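Local coordinates for divalent ion tolerance protein CutA1 (Ehrlichia chaffeensis, PDB 4IYQ), which belongs to the CutA family of trimeric divalent-ion tolerance proteins and may bind copper ions, a function generally assigned to the family, at residues Leu50-Asn55 with Ile118-Asp123. Numbering follows the deposited sequence.
Sequences LIACAN and IQWVND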
loop_
_atom_site.group_PDB
_atom_site.type_symbol
_atom_site.label_atom_id
_atom_site.label_comp_id
_atom_site.label_asym_id
_atom_site.label_seq_id
_atom_site.Cartn_x
_atom_site.Cartn_y
_atom_site.Cartn_z
ATOM N N LEU A 50 -19.042 -6.062 -6.376
ATOM C CA LEU A 50 -18.719 -5.042 -5.373
ATOM C C LEU A 50 -17.296 -4.510 -5.525
ATOM O O LEU A 50 -16.985 -3.419 -5.043
ATOM C CB LEU A 50 -18.912 -5.591 -3.957
ATOM C CG LEU A 50 -20.321 -5.665 -3.376
ATOM C CD1 LEU A 50 -20.302 -6.452 -2.078
ATOM C CD2 LEU A 50 -20.789 -4.258 -3.119
ATOM N N ILE A 51 -16.436 -5.303 -6.163
ATOM C CA ILE A 51 -15.096 -4.866 -6.555
ATOM C C ILE A 51 -14.820 -5.267 -8.013
ATOM O O ILE A 51 -15.532 -6.102 -8.581
ATOM C CB ILE A 51 -14.001 -5.465 -5.653
ATOM C CG1 ILE A 51 -13.956 -6.993 -5.830
ATOM C CG2 ILE A 51 -14.234 -5.050 -4.208
ATOM C CD1 ILE A 51 -12.712 -7.651 -5.299
ATOM N N ALA A 52 -13.771 -4.683 -8.589
ATOM C CA ALA A 52 -13.325 -4.964 -9.950
ATOM C C ALA A 52 -12.128 -5.918 -9.956
ATOM O O ALA A 52 -11.897 -6.658 -10.914
ATOM C CB ALA A 52 -12.958 -3.645 -10.671
ATOM N N CYS A 53 -11.330 -5.850 -8.899
ATOM C CA CYS A 53 -10.205 -6.745 -8.767
ATOM C C CYS A 53 -9.610 -6.738 -7.365
ATOM O O CYS A 53 -9.844 -5.830 -6.573
ATOM C CB CYS A 53 -9.128 -6.387 -9.806
ATOM S SG CYS A 53 -8.534 -4.695 -9.694
ATOM N N ALA A 54 -8.794 -7.750 -7.106
ATOM C CA ALA A 54 -8.081 -7.881 -5.854
ATOM C C ALA A 54 -6.612 -8.165 -6.116
ATOM O O ALA A 54 -6.271 -8.970 -6.988
ATOM C CB ALA A 54 -8.691 -9.005 -5.009
ATOM N N ASN A 55 -5.745 -7.518 -5.351
ATOM C CA ASN A 55 -4.333 -7.883 -5.352
ATOM C C ASN A 55 -3.993 -8.554 -4.031
ATOM O O ASN A 55 -4.110 -7.945 -2.968
ATOM C CB ASN A 55 -3.434 -6.656 -5.582
ATOM C CG ASN A 55 -3.610 -6.060 -6.967
ATOM O OD1 ASN A 55 -4.076 -6.728 -7.891
ATOM N ND2 ASN A 55 -3.235 -4.807 -7.116
ATOM N N ILE A 118 -10.206 3.800 -14.631
ATOM C CA ILE A 118 -11.394 4.252 -13.908
ATOM C C ILE A 118 -12.653 3.759 -14.614
ATOM O O ILE A 118 -13.604 3.297 -13.970
ATOM C CB ILE A 118 -11.444 5.782 -13.782
ATOM C CG1 ILE A 118 -10.240 6.305 -12.992
ATOM C CG2 ILE A 118 -12.734 6.216 -13.101
ATOM C CD1 ILE A 118 -10.116 7.815 -13.023
ATOM N N GLN A 119 -12.622 3.841 -15.945
ATOM C CA GLN A 119 -13.680 3.344 -16.809
ATOM C C GLN A 119 -13.912 1.845 -16.569
ATOM O O GLN A 119 -15.053 1.367 -16.401
ATOM C CB GLN A 119 -13.318 3.591 -18.270
ATOM C CG GLN A 119 -14.359 3.088 -19.257
ATOM C CD GLN A 119 -15.591 3.979 -19.317
ATOM O OE1 GLN A 119 -16.638 3.666 -18.730
ATOM N NE2 GLN A 119 -15.479 5.090 -20.047
ATOM N N TRP A 120 -12.808 1.114 -16.544
ATOM C CA TRP A 120 -12.857 -0.322 -16.389
ATOM C C TRP A 120 -13.442 -0.712 -15.031
ATOM O O TRP A 120 -14.356 -1.542 -14.963
ATOM C CB TRP A 120 -11.464 -0.920 -16.563
ATOM C CG TRP A 120 -11.476 -2.366 -16.364
ATOM C CD1 TRP A 120 -11.972 -3.292 -17.223
ATOM C CD2 TRP A 120 -10.976 -3.091 -15.233
ATOM N NE1 TRP A 120 -11.822 -4.552 -16.705
ATOM C CE2 TRP A 120 -11.207 -4.463 -15.485
ATOM C CE3 TRP A 120 -10.357 -2.719 -14.034
ATOM C CZ2 TRP A 120 -10.838 -5.468 -14.590
ATOM C CZ3 TRP A 120 -9.989 -3.717 -13.139
ATOM C CH2 TRP A 120 -10.236 -5.077 -13.421
ATOM N N VAL A 121 -12.973 -0.059 -13.971
ATOM C CA VAL A 121 -13.448 -0.357 -12.626
ATOM C C VAL A 121 -14.940 -0.082 -12.536
ATOM O O VAL A 121 -15.697 -0.900 -12.001
ATOM C CB VAL A 121 -12.675 0.445 -11.555
ATOM C CG1 VAL A 121 -13.289 0.255 -10.179
ATOM C CG2 VAL A 121 -11.185 0.044 -11.556
ATOM N N ASN A 122 -15.357 1.034 -13.129
ATOM C CA ASN A 122 -16.776 1.376 -13.235
ATOM C C ASN A 122 -17.610 0.337 -13.986
ATOM O O ASN A 122 -18.641 -0.104 -13.472
ATOM C CB ASN A 122 -16.930 2.758 -13.892
ATOM C CG ASN A 122 -16.810 3.901 -12.882
ATOM O OD1 ASN A 122 -17.816 4.394 -12.380
ATOM N ND2 ASN A 122 -15.582 4.276 -12.537
ATOM N N ASP A 123 -17.151 -0.084 -15.166
ATOM C CA ASP A 123 -17.891 -1.050 -15.981
ATOM C C ASP A 123 -18.001 -2.422 -15.293
ATOM O O ASP A 123 -19.009 -3.118 -15.426
ATOM C CB ASP A 123 -17.243 -1.201 -17.356
ATOM C CG ASP A 123 -17.240 0.110 -18.158
ATOM O OD1 ASP A 123 -17.982 1.065 -17.801
ATOM O OD2 ASP A 123 -16.503 0.175 -19.167
#
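Ala52 and Cys53, where the loop that follows helix 35-47 runs into strand 53-66, pack against Trp120 and Val121 of the C-terminal helix 115-125 in a small apolar joint of the CutA1 fold. The methyl of Ala52 points at the helix and sits between two side chains: its CB lies 3.9 Å from both Val121 CG1 and Trp120 CZ3. It also rests on the helix backbone, with Ala52 CB 3.9 Å from Val121 CA. Trp120 reaches Ala52 and Cys53 with the benzene end of its indole. CG stands anti to the backbone N (chi1 178°), which carries the ring out from the helix towards Cys53. There the sulfur meets the ring edge close to its plane, Cys53 SG lying 3.9 Å from Trp120 CZ3 and 88° off the normal of the six-membered ring: an edge-on sulfur-aromatic contact. Ala52 O approaches the same end obliquely, near CH2. No hydrogen bond joins the two segments; van der Waals packing and the sulfur-aromatic contact hold them together. Cys53 also packs on Tyr64 of a second subunit and Trp120 on Thr102 of that subunit, placing the joint beside the interface where strand 53-66 continues the sheet into the neighbouring chain, as in the trimeric, ferredoxin-like CutA1 assembly.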